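Local coordinates for putative sporulation-specific glycosylase ydhD (Bacillus subtilis subsp. subtilis str. 168, PDB 3CZ8), which probably hydrolyses glycosidic bonds, and may bind chitin, as a putative sporulation-specific enzyme of which this is the family 18 glycoside hydrolase domain, at residues S239-N243 and Q244-E248; T61-R65 and R66-L70; E84-H87 and Q88-N92; T97-V100 and N101-D105. The protein carries 1 engineered substitution. All blocks are in the same frame, centred on the assembly; numbering follows the deposited sequence.

Interaction 1: S239-N243 and Q244-E248; sequences SAISN and QNAIE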
# COMPACT_ATOMS: atom_id res chain seq x y z
N SER A 239 10.31 -0.44 12.78
CA SER A 239 9.13 -0.84 12.02
C SER A 239 8.93 0.10 10.85
O SER A 239 8.78 1.31 11.03
CB SER A 239 7.88 -0.87 12.91
OG SER A 239 8.00 -1.84 13.93
N ALA A 240 8.94 -0.47 9.64
CA ALA A 240 8.68 0.25 8.40
C ALA A 240 7.18 0.38 8.19
O ALA A 240 6.48 -0.62 7.97
CB ALA A 240 9.32 -0.48 7.22
N ILE A 241 6.68 1.61 8.27
CA ILE A 241 5.25 1.88 8.22
C ILE A 241 4.93 2.96 7.19
O ILE A 241 5.80 3.77 6.85
CB ILE A 241 4.68 2.28 9.63
CG1 ILE A 241 5.26 3.61 10.12
CG2 ILE A 241 4.90 1.17 10.67
CD1 ILE A 241 4.68 4.07 11.44
N SER A 242 3.70 2.97 6.69
CA SER A 242 3.28 3.97 5.72
C SER A 242 3.09 5.31 6.44
O SER A 242 3.03 5.36 7.67
CB SER A 242 2.00 3.54 4.99
OG SER A 242 0.83 3.87 5.74
N ASN A 243 2.99 6.38 5.66
CA ASN A 243 2.76 7.70 6.23
C ASN A 243 1.42 7.81 6.94
O ASN A 243 1.32 8.46 7.98
CB ASN A 243 2.93 8.77 5.16
CG ASN A 243 4.36 8.86 4.65
OD1 ASN A 243 5.31 8.90 5.43
ND2 ASN A 243 4.53 8.87 3.33
N GLN A 244 0.40 7.13 6.40
CA GLN A 244 -0.90 7.06 7.07
C GLN A 244 -0.82 6.24 8.37
O GLN A 244 -1.43 6.63 9.37
CB GLN A 244 -1.99 6.50 6.15
CG GLN A 244 -3.39 6.76 6.68
CD GLN A 244 -4.48 6.21 5.81
OE1 GLN A 244 -4.48 6.39 4.59
NE2 GLN A 244 -5.44 5.52 6.43
N ASN A 245 -0.06 5.15 8.35
CA ASN A 245 0.22 4.35 9.56
C ASN A 245 0.82 5.15 10.70
O ASN A 245 0.47 4.94 11.86
CB ASN A 245 1.15 3.18 9.27
CG ASN A 245 0.52 2.12 8.41
OD1 ASN A 245 1.23 1.32 7.80
ND2 ASN A 245 -0.81 2.08 8.35
N ALA A 246 1.74 6.06 10.37
CA ALA A 246 2.33 6.97 11.34
C ALA A 246 1.28 7.88 11.99
O ALA A 246 1.27 8.05 13.21
CB ALA A 246 3.42 7.80 10.70
N ILE A 247 0.41 8.46 11.16
CA ILE A 247 -0.71 9.28 11.64
C ILE A 247 -1.66 8.46 12.51
O ILE A 247 -2.10 8.92 13.56
CB ILE A 247 -1.43 9.97 10.46
CG1 ILE A 247 -0.68 11.26 10.10
CG2 ILE A 247 -2.89 10.29 10.78
CD1 ILE A 247 -0.64 11.55 8.62
N GLU A 248 -1.93 7.22 12.09
CA GLU A 248 -2.76 6.28 12.84
C GLU A 248 -2.17 5.92 14.21
O GLU A 248 -2.92 5.75 15.17
CB GLU A 248 -3.00 5.01 12.02
CG GLU A 248 -4.01 5.21 10.87
CD GLU A 248 -3.89 4.16 9.77
OE1 GLU A 248 -2.98 3.29 9.83
OE2 GLU A 248 -4.72 4.19 8.85
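Ser242 and Asn245 form a capping box where the chain leaves strand 239-241 and enters helix 243-252, a local contact at a helix start. Two reciprocal bonds close the box. Ser242 OG accepts from Asn245 N at 3.0 Å, nearly straight at 165°. In return Ser242 N donates to Asn245 OD1 at 3.2 Å, coming from above the plane of the amide carbonyl. With OG between backbone N and carbonyl carbon (chi1 84°), the hydroxyl of Ser242 is directed at the first turn. The helical ladder then starts with Ala246 N to Ser242 O (3.1 Å). On the apolar side Ile241 packs with CB against Asn245 CB (3.7 Å), while its CD1 reaches Ala246 CB at 4.0 Å. Asn245 ND2 donates to Glu248 OE1 (2.9 Å) and to Trp306 O of the second subunit, while Gln244 NE2 donates to Glu248 OE2 (2.9 Å), so two amides grip the carboxylate. The side-chain amides of Asn243 and Gln244 exchange hydrogen bonds with those of Gln244 and Asn243 of that subunit, placing the helix start in the dimer interface. Strand 239-241 pairs with strand 225-229 in the small antiparallel sheet, and Phe282 covers Asn243, Ala246 and Ile247.

Interaction 2: T61-R65 and R66-L70; sequences TTWQR and RVTPL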
# COMPACT_ATOMS: atom_id res chain seq x y z
N THR A 61 -4.63 -0.99 -19.62
CA THR A 61 -5.32 0.03 -18.82
C THR A 61 -4.53 1.33 -18.76
O THR A 61 -5.11 2.42 -18.89
CB THR A 61 -5.61 -0.49 -17.39
OG1 THR A 61 -6.22 -1.79 -17.46
CG2 THR A 61 -6.55 0.45 -16.63
N THR A 62 -3.21 1.22 -18.59
CA THR A 62 -2.32 2.38 -18.51
C THR A 62 -2.32 3.18 -19.82
O THR A 62 -2.47 4.40 -19.80
CB THR A 62 -0.87 1.99 -18.11
OG1 THR A 62 -0.89 1.11 -16.98
CG2 THR A 62 -0.04 3.21 -17.76
N TRP A 63 -2.17 2.48 -20.94
CA TRP A 63 -2.22 3.10 -22.27
C TRP A 63 -3.50 3.88 -22.52
O TRP A 63 -3.46 5.02 -22.98
CB TRP A 63 -2.06 2.04 -23.38
CG TRP A 63 -0.66 1.59 -23.67
CD1 TRP A 63 -0.21 0.29 -23.66
CD2 TRP A 63 0.46 2.40 -24.05
NE1 TRP A 63 1.13 0.25 -24.00
CE2 TRP A 63 1.56 1.53 -24.25
CE3 TRP A 63 0.65 3.78 -24.24
CZ2 TRP A 63 2.82 1.99 -24.62
CZ3 TRP A 63 1.92 4.24 -24.61
CH2 TRP A 63 2.98 3.35 -24.79
N GLN A 64 -4.64 3.26 -22.18
CA GLN A 64 -5.96 3.87 -22.33
C GLN A 64 -6.16 5.13 -21.49
O GLN A 64 -6.99 5.98 -21.83
CB GLN A 64 -7.06 2.85 -22.01
CG GLN A 64 -7.30 1.82 -23.11
CD GLN A 64 -7.94 0.53 -22.62
OE1 GLN A 64 -8.28 0.40 -21.44
NE2 GLN A 64 -8.10 -0.43 -23.52
N ARG A 65 -5.39 5.26 -20.42
CA ARG A 65 -5.44 6.43 -19.54
C ARG A 65 -4.49 7.56 -19.98
O ARG A 65 -4.40 8.60 -19.32
CB ARG A 65 -5.16 6.01 -18.10
CG ARG A 65 -6.33 5.28 -17.43
CD ARG A 65 -5.91 4.43 -16.23
NE ARG A 65 -5.30 5.20 -15.15
CZ ARG A 65 -4.02 5.12 -14.79
NH1 ARG A 65 -3.20 4.30 -15.42
NH2 ARG A 65 -3.57 5.87 -13.79
N ARG A 66 -3.81 7.34 -21.11
CA ARG A 66 -2.85 8.29 -21.71
C ARG A 66 -1.62 8.54 -20.82
O ARG A 66 -1.17 9.67 -20.63
CB ARG A 66 -3.52 9.60 -22.17
CG ARG A 66 -4.52 9.42 -23.31
CD ARG A 66 -4.95 10.76 -23.90
NE ARG A 66 -3.85 11.45 -24.56
CZ ARG A 66 -3.94 12.65 -25.14
NH1 ARG A 66 -2.87 13.18 -25.71
NH2 ARG A 66 -5.09 13.30 -25.16
N VAL A 67 -1.10 7.44 -20.28
CA VAL A 67 0.06 7.43 -19.40
C VAL A 67 0.94 6.30 -19.93
O VAL A 67 0.41 5.30 -20.42
CB VAL A 67 -0.40 7.20 -17.92
CG1 VAL A 67 0.75 6.86 -17.00
CG2 VAL A 67 -1.11 8.44 -17.37
N THR A 68 2.27 6.46 -19.87
CA THR A 68 3.19 5.43 -20.40
C THR A 68 3.45 4.29 -19.41
O THR A 68 3.95 4.53 -18.32
CB THR A 68 4.56 6.04 -20.82
OG1 THR A 68 4.36 7.24 -21.57
CG2 THR A 68 5.36 5.04 -21.65
N PRO A 69 3.11 3.04 -19.78
CA PRO A 69 3.51 1.92 -18.94
C PRO A 69 4.98 1.53 -19.16
O PRO A 69 5.40 1.25 -20.28
CB PRO A 69 2.57 0.79 -19.38
CG PRO A 69 2.20 1.12 -20.78
CD PRO A 69 2.32 2.61 -20.95
N LEU A 70 5.74 1.50 -18.07
CA LEU A 70 7.14 1.10 -18.11
C LEU A 70 7.34 -0.20 -17.37
O LEU A 70 6.73 -0.43 -16.33
CB LEU A 70 8.03 2.20 -17.52
CG LEU A 70 7.90 3.64 -18.04
CD1 LEU A 70 8.73 4.61 -17.21
CD2 LEU A 70 8.29 3.75 -19.50
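Thr62 O, near the end of helix 56-64, is approached by two backbone donors, Arg65 N at 3.1 Å and, across the turn, Val67 N in a weak bond at 3.4 Å. Next to it Arg66 N donates to Trp63 O at 3.0 Å, from well above the carbonyl plane. Arg66 itself has positive phi (64°), which turns the chain back over the last helical turn, and the two bonds from Arg66 and Val67 make this a Schellman motif.

Beyond the turn the contact becomes apolar. Thr62 CG2, set anti to the backbone N (chi1 -48° places OG1 beside it), lies 3.8 Å from Val67 CG1 and 3.7 Å from Pro69 N, and its CB meets Pro69 CB at 3.9 Å. The hydroxyl is turned the other way, back to Ala58 O in the same helix. Although Trp63 starts out pointing away, its indole swings round until one face lies over Pro69. The two side chains cross at about a right angle. Pro69 CD sits 3.5 Å from the centroid of the Trp63 six-membered ring, only 11° off the ring normal, a CH-pi contact, while Pro69 CG lies 3.5 Å from Trp63 NE1. That nitrogen donates to Gly111 O, which fixes how the indole is rotated over the proline.

The turn joins helix 56-64 to strand 68-77 in the beta-alpha-beta unit opened by strand 35-42, the repeating connection of the TIM barrel that family 18 hydrolases share.

Interaction 3: E84-H87 and Q88-N92; sequences EIVH and QVLNN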
# COMPACT_ATOMS: atom_id res chain seq x y z
N GLU A 84 25.65 -9.75 -6.54
CA GLU A 84 26.42 -10.68 -7.37
C GLU A 84 25.81 -10.96 -8.75
O GLU A 84 26.55 -11.04 -9.73
CB GLU A 84 26.65 -12.00 -6.62
CG GLU A 84 27.72 -11.93 -5.52
CD GLU A 84 27.17 -11.45 -4.17
OE1 GLU A 84 28.00 -11.18 -3.27
OE2 GLU A 84 25.93 -11.33 -4.00
N ILE A 85 24.49 -11.13 -8.81
CA ILE A 85 23.79 -11.42 -10.08
C ILE A 85 24.00 -10.32 -11.13
O ILE A 85 24.30 -10.62 -12.29
CB ILE A 85 22.28 -11.73 -9.86
CG1 ILE A 85 22.10 -13.13 -9.27
CG2 ILE A 85 21.48 -11.59 -11.16
CD1 ILE A 85 20.68 -13.66 -9.30
N VAL A 86 23.87 -9.06 -10.70
CA VAL A 86 24.13 -7.91 -11.57
C VAL A 86 25.61 -7.81 -11.97
O VAL A 86 25.92 -7.43 -13.11
CB VAL A 86 23.55 -6.57 -10.98
CG1 VAL A 86 24.28 -6.14 -9.71
CG2 VAL A 86 23.55 -5.45 -12.02
N HIS A 87 26.51 -8.19 -11.06
CA HIS A 87 27.96 -8.22 -11.33
C HIS A 87 28.33 -9.23 -12.42
O HIS A 87 29.16 -8.93 -13.28
CB HIS A 87 28.73 -8.52 -10.04
CG HIS A 87 30.22 -8.50 -10.20
ND1 HIS A 87 30.98 -7.37 -9.99
CD2 HIS A 87 31.10 -9.48 -10.52
CE1 HIS A 87 32.25 -7.64 -10.20
NE2 HIS A 87 32.35 -8.92 -10.52
N GLN A 88 27.70 -10.40 -12.39
CA GLN A 88 27.93 -11.45 -13.37
C GLN A 88 27.44 -11.05 -14.76
O GLN A 88 27.99 -11.48 -15.77
CB GLN A 88 27.26 -12.76 -12.94
CG GLN A 88 27.97 -13.50 -11.81
CD GLN A 88 27.20 -14.72 -11.32
OE1 GLN A 88 26.09 -14.60 -10.80
NE2 GLN A 88 27.79 -15.89 -11.49
N VAL A 89 26.39 -10.22 -14.79
CA VAL A 89 25.84 -9.69 -16.03
C VAL A 89 26.74 -8.60 -16.61
O VAL A 89 27.11 -8.65 -17.78
CB VAL A 89 24.40 -9.16 -15.82
CG1 VAL A 89 23.92 -8.38 -17.03
CG2 VAL A 89 23.44 -10.31 -15.53
N LEU A 90 27.11 -7.63 -15.76
CA LEU A 90 27.91 -6.48 -16.18
C LEU A 90 29.34 -6.82 -16.63
O LEU A 90 29.97 -6.02 -17.33
CB LEU A 90 27.93 -5.41 -15.08
CG LEU A 90 26.62 -4.66 -14.78
CD1 LEU A 90 26.81 -3.63 -13.68
CD2 LEU A 90 26.02 -4.01 -16.03
N ASN A 91 29.83 -7.99 -16.23
CA ASN A 91 31.19 -8.41 -16.55
C ASN A 91 31.28 -9.48 -17.66
O ASN A 91 32.37 -9.80 -18.14
CB ASN A 91 31.93 -8.86 -15.29
CG ASN A 91 32.25 -7.70 -14.37
OD1 ASN A 91 33.36 -7.16 -14.40
ND2 ASN A 91 31.29 -7.31 -13.55
N ASN A 92 30.13 -10.02 -18.05
CA ASN A 92 30.05 -10.91 -19.20
C ASN A 92 29.37 -10.17 -20.36
O ASN A 92 28.16 -9.95 -20.31
CB ASN A 92 29.31 -12.20 -18.84
CG ASN A 92 29.23 -13.19 -20.01
OD1 ASN A 92 30.01 -13.14 -20.96
ND2 ASN A 92 28.27 -14.11 -19.93
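His87 and Asn91, one turn apart at the C-terminal end of helix 83-90, carry the side-chain part of this contact. Among the polar bonds, Asn91 ND2 reaches back to His87 O at 2.7 Å, with an N-H...O angle of 162° and the acceptor in the plane of the amide, and Asn91 N adds a weak bond. Further back, Gln88 N bonds to Glu84 O at 3.0 Å and Leu90 N to Val86 O at 2.9 Å, whereas Val89 N bonds to Ile85 O and weakly to Val86 O.

The second kind of contact is amide over ring. Asn91 ND2 lies 3.4 Å above the plane of the His87 imidazole, over its centre, with the two planes 31° apart. CG of His87 is anti to its N (chi1 -177°), which brings the ring under that amide. Asp126 ties the pair together, taking a bond from Asn91 ND2 and a weak one from His87 ND1. Replacing the histidine with an alanine would probably leave Asp126 OD2 without this weak partner and uncover the underside of the Asn91 amide.

On the apolar side Val86 and Leu90 run side by side, CG2 to CD1 at 4.1 Å, with Phe119 against Val86, and Phe130 and Phe133 against Leu90. The helix lies near the predicted active site of the family 18 TIM barrel, the Val86 side chain about 8 Å from that of Glu120, the predicted proton donor.

Interaction 4: T97-V100 and N101-D105; sequences TNLV and NNIYD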
# COMPACT_ATOMS: atom_id res chain seq x y z
N THR A 97 24.59 -8.17 -23.45
CA THR A 97 23.99 -8.14 -24.78
C THR A 97 22.70 -8.96 -24.78
O THR A 97 21.68 -8.51 -25.31
CB THR A 97 24.96 -8.70 -25.86
OG1 THR A 97 26.09 -7.82 -25.97
CG2 THR A 97 24.30 -8.78 -27.23
N ASN A 98 22.75 -10.14 -24.16
CA ASN A 98 21.58 -10.98 -23.98
C ASN A 98 20.47 -10.25 -23.21
O ASN A 98 19.31 -10.32 -23.61
CB ASN A 98 21.95 -12.30 -23.27
CG ASN A 98 20.75 -13.20 -23.04
OD1 ASN A 98 19.84 -13.28 -23.87
ND2 ASN A 98 20.75 -13.90 -21.91
N LEU A 99 20.85 -9.55 -22.15
CA LEU A 99 19.91 -8.75 -21.35
C LEU A 99 19.30 -7.59 -22.15
O LEU A 99 18.09 -7.37 -22.08
CB LEU A 99 20.56 -8.26 -20.05
CG LEU A 99 19.69 -7.45 -19.07
CD1 LEU A 99 18.41 -8.18 -18.71
CD2 LEU A 99 20.45 -7.09 -17.82
N VAL A 100 20.14 -6.89 -22.91
CA VAL A 100 19.69 -5.79 -23.78
C VAL A 100 18.65 -6.27 -24.81
O VAL A 100 17.60 -5.64 -24.98
CB VAL A 100 20.90 -5.07 -24.47
CG1 VAL A 100 20.47 -4.27 -25.68
CG2 VAL A 100 21.60 -4.15 -23.48
N ASN A 101 18.93 -7.41 -25.45
CA ASN A 101 18.00 -8.01 -26.41
C ASN A 101 16.71 -8.51 -25.76
O ASN A 101 15.62 -8.30 -26.31
CB ASN A 101 18.67 -9.14 -27.20
CG ASN A 101 19.72 -8.63 -28.18
OD1 ASN A 101 19.55 -7.58 -28.80
ND2 ASN A 101 20.80 -9.38 -28.32
N ASN A 102 16.83 -9.15 -24.60
CA ASN A 102 15.68 -9.64 -23.83
C ASN A 102 14.75 -8.53 -23.35
O ASN A 102 13.53 -8.70 -23.36
CB ASN A 102 16.12 -10.49 -22.65
CG ASN A 102 16.67 -11.83 -23.07
OD1 ASN A 102 16.35 -12.34 -24.15
ND2 ASN A 102 17.52 -12.40 -22.23
N ILE A 103 15.34 -7.41 -22.91
CA ILE A 103 14.58 -6.23 -22.48
C ILE A 103 13.79 -5.65 -23.66
O ILE A 103 12.63 -5.27 -23.50
CB ILE A 103 15.48 -5.15 -21.81
CG1 ILE A 103 15.89 -5.57 -20.39
CG2 ILE A 103 14.78 -3.81 -21.73
CD1 ILE A 103 17.07 -4.78 -19.83
N TYR A 104 14.44 -5.59 -24.83
CA TYR A 104 13.75 -5.17 -26.05
C TYR A 104 12.62 -6.13 -26.40
O TYR A 104 11.51 -5.69 -26.72
CB TYR A 104 14.72 -5.04 -27.24
CG TYR A 104 14.03 -4.48 -28.47
CD1 TYR A 104 13.48 -5.33 -29.44
CD2 TYR A 104 13.90 -3.11 -28.66
CE1 TYR A 104 12.82 -4.82 -30.55
CE2 TYR A 104 13.25 -2.59 -29.77
CZ TYR A 104 12.71 -3.45 -30.72
OH TYR A 104 12.07 -2.94 -31.82
N ASP A 105 12.89 -7.43 -26.33
CA ASP A 105 11.89 -8.46 -26.61
C ASP A 105 10.72 -8.38 -25.63
O ASP A 105 9.59 -8.64 -26.02
CB ASP A 105 12.50 -9.87 -26.58
CG ASP A 105 13.43 -10.14 -27.76
OD1 ASP A 105 14.18 -11.13 -27.69
OD2 ASP A 105 13.41 -9.37 -28.75
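Asn101, midway along this part of helix 93-110, has its N bonded to Thr97 O at 3.0 Å. The two side chains run alongside each other, Thr97 CG2 lying 3.7 Å from Asn101 ND2, while Asn101 OD1 accepts from Arg140 NE of helix 127-143.

Asn102 follows, with its N on Asn98 O at 2.9 Å. The amide is laid back along the helix by chi1 of -71°, which puts CG beside the backbone N, and its ND2 comes to 3.0 Å from Asn98 OD1. The two amides are turned 77° against each other. Both lead into the loop at residues 46-48: Asn102 ND2 donates to Gly47 O and weakly to Asp48 OD2, and Asn98 ND2 donates to Asn46 O. With a leucine in place of Asn102, Gly47 O would probably lose its amide donor and this part of the loop one of its ties to the helix.

Ile103 belongs to the inner side. Its N bonds to Leu99 O at 2.9 Å, and its CD1 meets Leu99 CG at 3.8 Å, with Val115 and Ile117 beyond. Tyr104 N donates to Val100 O at 3.2 Å, and its ring makes a cation-pi contact with Arg140.

The chemistry is that of an amphipathic helix: Ile103 packs on the barrel strand 114-118, and Leu99 and Val100 on Phe133 of helix 127-143, whereas the asparagine amides bond to loop carbonyls and to Arg140.

How the interactions relate
Interactions 3 and 4 belong to consecutive helices and are the only two of the four that touch, Val89 CG1 meeting Leu99 CD2 at 3.8 Å; their centres are about 15 Å apart. Both also pack on Phe119, next in sequence to the predicted proton donor Glu120, although interaction 3 comes nearer to that residue. Interaction 2, at a helix-to-strand turn earlier in the chain, is about 23 Å between centres from interaction 4. Interaction 1 stands apart with the small antiparallel sheet, its centre about 39 Å from that of interaction 4, across the centre of the chain. Interactions 1 and 2 both touch the second subunit.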